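Local coordinates for protein orotidine 5'-phosphate decarboxylase (Pyrococcus horikoshii, PDB 2CZD) that probably catalyses the decarboxylation of orotidine 5'-monophosphate to UMP, the last step of de novo UMP biosynthesis, and works as a homodimer, at residues V93-E107 and F124-I137. Sequence-based numbering, arbitrary orientation.
Sequences VMAVKELGEIIMVVE and FIEVANEIEPFGVI
The Phe124 ring turns an edge to the backbone of Val106, whose O lies in the ring plane 3.6 Å from CD2; Phe87 of the same chain also meets this ring, and Phe116 of the second subunit meets it edge-to-face. Phe134 has Ile103 CG1 at its edge near CD1; the Glu101 carboxylate, its plane 85° from that of the ring, brings OE1 to CD2. Both rings belong to a right-handed beta-alpha-beta crossover of the TIM barrel: strand 101-105, helix 121-131, then strand 135-137 parallel to the first. Met104 N donates to Gly135 O at 2.9 Å, and weak bonds run from Phe134 N to Ile102 O and from Ile137 N to Met104 O.

Met104 packs in the layer between strand and helix. Its chain runs extended through chi2 and bends at chi3 (64°), which lays SD against Pro133 CG at 3.6 Å and carries CE over Ala128 CA and Val127 CG1. Cut back to an alanine, this position is likely to leave a gap between Pro133 and the helix, with Ala128 and Val127 losing the thioether that packs on them. Val106 CB meets Phe124 CB at 3.8 Å, and its CG1 lies near Val136 CG1. Toward helix 90-97, Ile131 sets CD1 on Val93 CG1 at 3.6 Å and CG2 beside the Lys97 chain. On the barrel's inner side Ile103 CG2 meets Ile137 CG1; Val105 lies close to Lys59, the proton donor, and Ile137 to substrate-binding Pro162. Near the C-terminal ends of the two strands, a water accepts from Val106 N at 2.8 Å and donates to Glu107 O and Ile137 O.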
ATOM      1  N   VAL B  93      -3.922   9.630   6.722  1.00  6.35           N
ATOM      2  CA  VAL B  93      -4.763  10.165   5.650  1.00  7.95           C
ATOM      3  C   VAL B  93      -4.383  11.624   5.402  1.00  8.67           C
ATOM      4  O   VAL B  93      -4.152  12.030   4.248  1.00  8.19           O
ATOM      5  CB  VAL B  93      -6.250  10.133   6.034  1.00  7.68           C
ATOM      6  CG1 VAL B  93      -7.073  10.802   4.941  1.00  9.56           C
ATOM      7  CG2 VAL B  93      -6.717   8.686   6.206  1.00  7.92           C
ATOM      8  N   MET B  94      -4.278  12.412   6.480  1.00  8.02           N
ATOM      9  CA  MET B  94      -3.973  13.824   6.294  1.00  8.87           C
ATOM     10  C   MET B  94      -2.584  14.090   5.730  1.00  8.53           C
ATOM     11  O   MET B  94      -2.364  15.113   5.064  1.00  9.47           O
ATOM     12  CB  MET B  94      -4.192  14.596   7.604  1.00 10.24           C
ATOM     13  CG  MET B  94      -5.660  14.736   8.001  1.00 10.77           C
ATOM     14  SD  MET B  94      -6.703  15.488   6.723  1.00 12.03           S
ATOM     15  CE  MET B  94      -6.045  17.093   6.645  1.00 17.57           C
ATOM     16  N   ALA B  95      -1.655  13.158   5.935  1.00  7.26           N
ATOM     17  CA  ALA B  95      -0.312  13.348   5.368  1.00  7.30           C
ATOM     18  C   ALA B  95      -0.358  13.352   3.839  1.00  9.96           C
ATOM     19  O   ALA B  95       0.487  13.982   3.181  1.00 11.58           O
ATOM     20  CB  ALA B  95       0.645  12.282   5.866  1.00  8.99           C
ATOM     21  N   VAL B  96      -1.340  12.648   3.277  1.00  7.59           N
ATOM     22  CA  VAL B  96      -1.516  12.611   1.835  1.00  7.60           C
ATOM     23  C   VAL B  96      -2.359  13.807   1.389  1.00  9.51           C
ATOM     24  O   VAL B  96      -2.010  14.465   0.416  1.00  8.56           O
ATOM     25  CB  VAL B  96      -2.232  11.307   1.390  1.00  7.82           C
ATOM     26  CG1 VAL B  96      -2.346  11.253  -0.127  1.00  8.47           C
ATOM     27  CG2 VAL B  96      -1.449  10.089   1.902  1.00 11.59           C
ATOM     28  N   LYS B  97      -3.460  14.087   2.086  1.00  8.58           N
ATOM     29  CA  LYS B  97      -4.348  15.201   1.710  1.00  9.63           C
ATOM     30  C   LYS B  97      -3.606  16.556   1.703  1.00 10.06           C
ATOM     31  O   LYS B  97      -3.941  17.467   0.956  1.00  9.80           O
ATOM     32  CB  LYS B  97      -5.535  15.271   2.675  1.00  8.16           C
ATOM     33  CG  LYS B  97      -6.657  16.166   2.187  1.00  7.94           C
ATOM     34  CD  LYS B  97      -7.804  16.102   3.152  1.00  8.97           C
ATOM     35  CE  LYS B  97      -9.078  16.724   2.574  1.00 14.04           C
ATOM     36  NZ  LYS B  97      -8.886  18.137   2.151  1.00 15.27           N
ATOM     37  N   GLU B  98      -2.595  16.669   2.540  1.00 10.19           N
ATOM     38  CA  GLU B  98      -1.803  17.886   2.588  1.00 13.01           C
ATOM     39  C   GLU B  98      -1.195  18.198   1.224  1.00 14.20           C
ATOM     40  O   GLU B  98      -1.044  19.368   0.873  1.00 15.26           O
ATOM     41  CB  GLU B  98      -0.685  17.713   3.611  1.00 15.01           C
ATOM     42  CG  GLU B  98       0.312  18.842   3.718  1.00 19.97           C
ATOM     43  CD  GLU B  98       1.369  18.532   4.774  1.00 26.37           C
ATOM     44  OE1 GLU B  98       1.007  18.485   5.965  1.00 34.95           O
ATOM     45  OE2 GLU B  98       2.554  18.317   4.422  1.00 33.45           O
ATOM     46  N   LEU B  99      -0.868  17.156   0.453  1.00 10.55           N
ATOM     47  CA  LEU B  99      -0.233  17.326  -0.857  1.00 11.52           C
ATOM     48  C   LEU B  99      -1.119  17.265  -2.098  1.00 12.03           C
ATOM     49  O   LEU B  99      -0.684  17.661  -3.189  1.00 13.98           O
ATOM     50  CB  LEU B  99       0.895  16.299  -1.008  1.00 10.01           C
ATOM     51  CG  LEU B  99       1.916  16.382   0.123  1.00 12.77           C
ATOM     52  CD1 LEU B  99       2.982  15.319  -0.085  1.00 15.05           C
ATOM     53  CD2 LEU B  99       2.533  17.780   0.148  1.00 21.70           C
ATOM     54  N   GLY B 100      -2.346  16.773  -1.948  1.00 10.69           N
ATOM     55  CA  GLY B 100      -3.236  16.670  -3.093  1.00 11.39           C
ATOM     56  C   GLY B 100      -4.565  16.049  -2.704  1.00 10.92           C
ATOM     57  O   GLY B 100      -4.760  15.639  -1.553  1.00 12.96           O
ATOM     58  N   GLU B 101      -5.482  15.953  -3.660  1.00 10.93           N
ATOM     59  CA  GLU B 101      -6.800  15.395  -3.371  1.00  9.46           C
ATOM     60  C   GLU B 101      -6.762  13.895  -3.167  1.00  8.80           C
ATOM     61  O   GLU B 101      -5.977  13.170  -3.786  1.00  9.83           O
ATOM     62  CB  GLU B 101      -7.789  15.788  -4.472  1.00 14.95           C
ATOM     63  CG  GLU B 101      -7.986  17.308  -4.524  1.00 19.63           C
ATOM     64  CD  GLU B 101      -9.052  17.739  -5.497  1.00 26.49           C
ATOM     65  OE1 GLU B 101     -10.239  17.592  -5.158  1.00 26.82           O
ATOM     66  OE2 GLU B 101      -8.700  18.214  -6.606  1.00 29.64           O
ATOM     67  N   ILE B 102      -7.635  13.435  -2.282  1.00  8.56           N
ATOM     68  CA  ILE B 102      -7.672  12.040  -1.925  1.00  7.87           C
ATOM     69  C   ILE B 102      -9.032  11.405  -2.056  1.00  7.48           C
ATOM     70  O   ILE B 102     -10.063  12.081  -2.072  1.00  8.27           O
ATOM     71  CB  ILE B 102      -7.213  11.832  -0.454  1.00  8.83           C
ATOM     72  CG1 ILE B 102      -8.113  12.617   0.510  1.00 10.36           C
ATOM     73  CG2 ILE B 102      -5.743  12.267  -0.300  1.00 10.38           C
ATOM     74  CD1 ILE B 102      -7.994  12.176   1.994  1.00 11.11           C
ATOM     75  N   ILE B 103      -9.019  10.083  -2.153  1.00  8.52           N
ATOM     76  CA  ILE B 103     -10.234   9.270  -2.220  1.00  7.54           C
ATOM     77  C   ILE B 103      -9.989   8.237  -1.123  1.00  7.58           C
ATOM     78  O   ILE B 103      -8.943   7.593  -1.113  1.00  9.11           O
ATOM     79  CB  ILE B 103     -10.373   8.571  -3.588  1.00  7.96           C
ATOM     80  CG1 ILE B 103     -10.714   9.620  -4.652  1.00 10.84           C
ATOM     81  CG2 ILE B 103     -11.461   7.452  -3.514  1.00  9.82           C
ATOM     82  CD1 ILE B 103     -10.510   9.140  -6.084  1.00  9.01           C
ATOM     83  N   MET B 104     -10.940   8.068  -0.205  1.00  8.04           N
ATOM     84  CA  MET B 104     -10.757   7.150   0.922  1.00  8.91           C
ATOM     85  C   MET B 104     -11.445   5.809   0.795  1.00  7.90           C
ATOM     86  O   MET B 104     -12.537   5.714   0.276  1.00  9.83           O
ATOM     87  CB  MET B 104     -11.226   7.833   2.222  1.00  8.40           C
ATOM     88  CG  MET B 104     -10.372   9.035   2.596  1.00  8.26           C
ATOM     89  SD  MET B 104     -11.058  10.000   3.986  1.00  9.98           S
ATOM     90  CE  MET B 104     -10.977   8.788   5.350  1.00 10.97           C
ATOM     91  N   VAL B 105     -10.792   4.765   1.307  1.00  8.79           N
ATOM     92  CA  VAL B 105     -11.357   3.425   1.284  1.00  8.90           C
ATOM     93  C   VAL B 105     -12.152   3.229   2.564  1.00  8.05           C
ATOM     94  O   VAL B 105     -11.594   3.296   3.678  1.00  8.58           O
ATOM     95  CB  VAL B 105     -10.259   2.324   1.266  1.00  7.64           C
ATOM     96  CG1 VAL B 105     -10.912   0.932   1.396  1.00  9.29           C
ATOM     97  CG2 VAL B 105      -9.416   2.428   0.001  1.00 11.53           C
ATOM     98  N   VAL B 106     -13.448   2.979   2.405  1.00  9.13           N
ATOM     99  CA  VAL B 106     -14.308   2.745   3.554  1.00  8.30           C
ATOM    100  C   VAL B 106     -14.941   1.359   3.547  1.00 10.68           C
ATOM    101  O   VAL B 106     -15.498   0.920   4.549  1.00 10.78           O
ATOM    102  CB  VAL B 106     -15.427   3.818   3.647  1.00  7.65           C
ATOM    103  CG1 VAL B 106     -14.805   5.201   3.672  1.00  9.64           C
ATOM    104  CG2 VAL B 106     -16.426   3.673   2.487  1.00 11.48           C
ATOM    105  N   GLU B 107     -14.848   0.673   2.418  1.00 10.40           N
ATOM    106  CA  GLU B 107     -15.429  -0.659   2.277  1.00 11.98           C
ATOM    107  C   GLU B 107     -14.723  -1.329   1.098  1.00 12.13           C
ATOM    108  O   GLU B 107     -14.384  -0.657   0.120  1.00 12.69           O
ATOM    109  CB  GLU B 107     -16.928  -0.527   1.984  1.00 10.80           C
ATOM    110  CG  GLU B 107     -17.660  -1.862   1.929  1.00 13.49           C
ATOM    111  CD  GLU B 107     -19.165  -1.692   1.777  1.00 17.02           C
ATOM    112  OE1 GLU B 107     -19.770  -0.964   2.589  1.00 18.04           O
ATOM    113  OE2 GLU B 107     -19.739  -2.300   0.860  1.00 22.37           O
ATOM    114  N   PHE B 124     -15.730   4.117   9.328  1.00 11.11           N
ATOM    115  CA  PHE B 124     -14.867   4.725   8.325  1.00 10.18           C
ATOM    116  C   PHE B 124     -15.619   5.837   7.589  1.00 10.34           C
ATOM    117  O   PHE B 124     -15.020   6.840   7.184  1.00  9.32           O
ATOM    118  CB  PHE B 124     -14.356   3.674   7.327  1.00  9.76           C
ATOM    119  CG  PHE B 124     -13.427   2.654   7.938  1.00  9.46           C
ATOM    120  CD1 PHE B 124     -12.659   2.972   9.054  1.00 10.81           C
ATOM    121  CD2 PHE B 124     -13.275   1.397   7.347  1.00 12.46           C
ATOM    122  CE1 PHE B 124     -11.740   2.055   9.579  1.00 11.05           C
ATOM    123  CE2 PHE B 124     -12.359   0.467   7.868  1.00 10.50           C
ATOM    124  CZ  PHE B 124     -11.595   0.801   8.979  1.00  9.85           C
ATOM    125  N   ILE B 125     -16.923   5.662   7.389  1.00 10.28           N
ATOM    126  CA  ILE B 125     -17.686   6.728   6.738  1.00 10.49           C
ATOM    127  C   ILE B 125     -17.681   7.981   7.644  1.00 10.64           C
ATOM    128  O   ILE B 125     -17.571   9.105   7.150  1.00 10.53           O
ATOM    129  CB  ILE B 125     -19.127   6.281   6.443  1.00 10.75           C
ATOM    130  CG1 ILE B 125     -19.114   5.246   5.319  1.00 11.69           C
ATOM    131  CG2 ILE B 125     -19.985   7.487   6.032  1.00  9.96           C
ATOM    132  CD1 ILE B 125     -20.451   4.538   5.179  1.00 11.46           C
ATOM    133  N   GLU B 126     -17.802   7.793   8.960  1.00  9.06           N
ATOM    134  CA  GLU B 126     -17.757   8.928   9.873  1.00 11.28           C
ATOM    135  C   GLU B 126     -16.403   9.618   9.743  1.00 10.88           C
ATOM    136  O   GLU B 126     -16.332  10.845   9.769  1.00 11.93           O
ATOM    137  CB  GLU B 126     -17.965   8.471  11.323  1.00 14.11           C
ATOM    138  CG  GLU B 126     -19.327   7.838  11.560  1.00 20.35           C
ATOM    139  CD  GLU B 126     -19.477   7.277  12.957  1.00 26.04           C
ATOM    140  OE1 GLU B 126     -18.468   6.814  13.529  1.00 24.81           O
ATOM    141  OE2 GLU B 126     -20.618   7.283  13.476  1.00 31.54           O
ATOM    142  N   VAL B 127     -15.316   8.855   9.618  1.00 11.29           N
ATOM    143  CA  VAL B 127     -14.009   9.505   9.461  1.00  9.66           C
ATOM    144  C   VAL B 127     -13.984  10.286   8.144  1.00 10.78           C
ATOM    145  O   VAL B 127     -13.502  11.413   8.099  1.00  9.15           O
ATOM    146  CB  VAL B 127     -12.827   8.487   9.466  1.00  7.92           C
ATOM    147  CG1 VAL B 127     -11.514   9.222   9.275  1.00 11.12           C
ATOM    148  CG2 VAL B 127     -12.804   7.680  10.759  1.00 10.61           C
ATOM    149  N   ALA B 128     -14.486   9.690   7.063  1.00  8.00           N
ATOM    150  CA  ALA B 128     -14.533  10.403   5.786  1.00 10.01           C
ATOM    151  C   ALA B 128     -15.392  11.683   5.929  1.00 10.22           C
ATOM    152  O   ALA B 128     -15.080  12.715   5.359  1.00 11.92           O
ATOM    153  CB  ALA B 128     -15.108   9.496   4.694  1.00  9.64           C
ATOM    154  N   ASN B 129     -16.478  11.620   6.691  1.00  9.17           N
ATOM    155  CA  ASN B 129     -17.298  12.817   6.855  1.00 10.59           C
ATOM    156  C   ASN B 129     -16.517  13.936   7.550  1.00 13.02           C
ATOM    157  O   ASN B 129     -16.723  15.115   7.264  1.00 14.78           O
ATOM    158  CB  ASN B 129     -18.563  12.477   7.636  1.00 10.26           C
ATOM    159  CG  ASN B 129     -19.551  11.694   6.809  1.00 11.51           C
ATOM    160  OD1 ASN B 129     -19.444  11.649   5.577  1.00 12.73           O
ATOM    161  ND2 ASN B 129     -20.526  11.090   7.473  1.00 11.85           N
ATOM    162  N   GLU B 130     -15.609  13.566   8.449  1.00 11.72           N
ATOM    163  CA  GLU B 130     -14.808  14.546   9.173  1.00 13.82           C
ATOM    164  C   GLU B 130     -13.753  15.142   8.254  1.00 11.26           C
ATOM    165  O   GLU B 130     -13.564  16.363   8.194  1.00 13.57           O
ATOM    166  CB  GLU B 130     -14.078  13.887  10.353  1.00 16.60           C
ATOM    167  CG  GLU B 130     -14.933  13.418  11.525  1.00 23.68           C
ATOM    168  CD  GLU B 130     -14.089  12.791  12.650  1.00 29.27           C
ATOM    169  OE1 GLU B 130     -14.684  12.286  13.624  1.00 30.46           O
ATOM    170  OE2 GLU B 130     -12.831  12.800  12.570  1.00 32.29           O
ATOM    171  N   ILE B 131     -13.067  14.269   7.522  1.00  9.37           N
ATOM    172  CA  ILE B 131     -11.981  14.695   6.654  1.00  9.08           C
ATOM    173  C   ILE B 131     -12.410  15.373   5.358  1.00  8.97           C
ATOM    174  O   ILE B 131     -11.712  16.255   4.853  1.00  9.93           O
ATOM    175  CB  ILE B 131     -11.054  13.486   6.359  1.00  8.17           C
ATOM    176  CG1 ILE B 131     -10.242  13.165   7.626  1.00 13.31           C
ATOM    177  CG2 ILE B 131     -10.110  13.790   5.186  1.00 10.72           C
ATOM    178  CD1 ILE B 131      -9.353  11.952   7.513  1.00 15.75           C
ATOM    179  N   GLU B 132     -13.578  14.981   4.848  1.00  9.96           N
ATOM    180  CA  GLU B 132     -14.116  15.507   3.595  1.00 10.24           C
ATOM    181  C   GLU B 132     -13.159  15.342   2.398  1.00  8.33           C
ATOM    182  O   GLU B 132     -12.677  16.317   1.815  1.00 10.00           O
ATOM    183  CB  GLU B 132     -14.559  16.976   3.743  1.00 11.18           C
ATOM    184  CG  GLU B 132     -15.643  17.161   4.786  1.00 11.81           C
ATOM    185  CD  GLU B 132     -16.035  18.624   5.003  1.00 18.01           C
ATOM    186  OE1 GLU B 132     -16.930  18.866   5.836  1.00 18.99           O
ATOM    187  OE2 GLU B 132     -15.445  19.528   4.366  1.00 26.24           O
ATOM    188  N   PRO B 133     -12.831  14.086   2.053  1.00  9.24           N
ATOM    189  CA  PRO B 133     -11.951  13.807   0.911  1.00  8.13           C
ATOM    190  C   PRO B 133     -12.763  14.103  -0.361  1.00  9.17           C
ATOM    191  O   PRO B 133     -13.966  14.373  -0.295  1.00 10.43           O
ATOM    192  CB  PRO B 133     -11.696  12.301   1.028  1.00  9.08           C
ATOM    193  CG  PRO B 133     -13.026  11.802   1.568  1.00  8.23           C
ATOM    194  CD  PRO B 133     -13.328  12.833   2.653  1.00  9.08           C
ATOM    195  N   PHE B 134     -12.107  14.049  -1.510  1.00  9.20           N
ATOM    196  CA  PHE B 134     -12.831  14.241  -2.767  1.00  9.33           C
ATOM    197  C   PHE B 134     -13.919  13.173  -2.884  1.00 11.04           C
ATOM    198  O   PHE B 134     -15.037  13.454  -3.316  1.00 10.38           O
ATOM    199  CB  PHE B 134     -11.874  14.118  -3.959  1.00  9.27           C
ATOM    200  CG  PHE B 134     -12.576  14.075  -5.304  1.00  8.83           C
ATOM    201  CD1 PHE B 134     -12.778  12.867  -5.966  1.00  9.10           C
ATOM    202  CD2 PHE B 134     -13.031  15.248  -5.901  1.00  9.39           C
ATOM    203  CE1 PHE B 134     -13.414  12.811  -7.206  1.00  9.95           C
ATOM    204  CE2 PHE B 134     -13.668  15.208  -7.137  1.00 11.81           C
ATOM    205  CZ  PHE B 134     -13.862  13.986  -7.797  1.00 10.39           C
ATOM    206  N   GLY B 135     -13.581  11.943  -2.512  1.00  8.54           N
ATOM    207  CA  GLY B 135     -14.563  10.878  -2.602  1.00  9.72           C
ATOM    208  C   GLY B 135     -14.197   9.622  -1.846  1.00  9.64           C
ATOM    209  O   GLY B 135     -13.179   9.576  -1.153  1.00  9.18           O
ATOM    210  N   VAL B 136     -15.071   8.625  -1.959  1.00  8.61           N
ATOM    211  CA  VAL B 136     -14.865   7.310  -1.355  1.00  7.58           C
ATOM    212  C   VAL B 136     -15.294   6.290  -2.391  1.00  7.26           C
ATOM    213  O   VAL B 136     -15.992   6.621  -3.353  1.00  9.44           O
ATOM    214  CB  VAL B 136     -15.694   7.067  -0.057  1.00  7.95           C
ATOM    215  CG1 VAL B 136     -15.320   8.102   0.996  1.00  8.77           C
ATOM    216  CG2 VAL B 136     -17.184   7.089  -0.358  1.00 11.74           C
ATOM    217  N   ILE B 137     -14.860   5.048  -2.201  1.00  9.20           N
ATOM    218  CA  ILE B 137     -15.232   3.982  -3.118  1.00  9.50           C
ATOM    219  C   ILE B 137     -16.370   3.137  -2.539  1.00 11.49           C
ATOM    220  O   ILE B 137     -16.396   2.841  -1.342  1.00 12.32           O
ATOM    221  CB  ILE B 137     -14.007   3.092  -3.418  1.00  9.76           C
ATOM    222  CG1 ILE B 137     -13.001   3.895  -4.258  1.00 17.17           C
ATOM    223  CG2 ILE B 137     -14.450   1.813  -4.126  1.00 12.53           C
ATOM    224  CD1 ILE B 137     -11.739   3.144  -4.577  1.00 22.77           C
TER
HETATM  225  O   HOH W   1     -11.790  18.805   2.479  1.00 19.49           O
HETATM  226  O   HOH W   2      -9.349  15.676  -1.086  1.00 10.60           O
HETATM  227  O   HOH W   3     -14.227   2.378  -0.211  1.00 14.53           O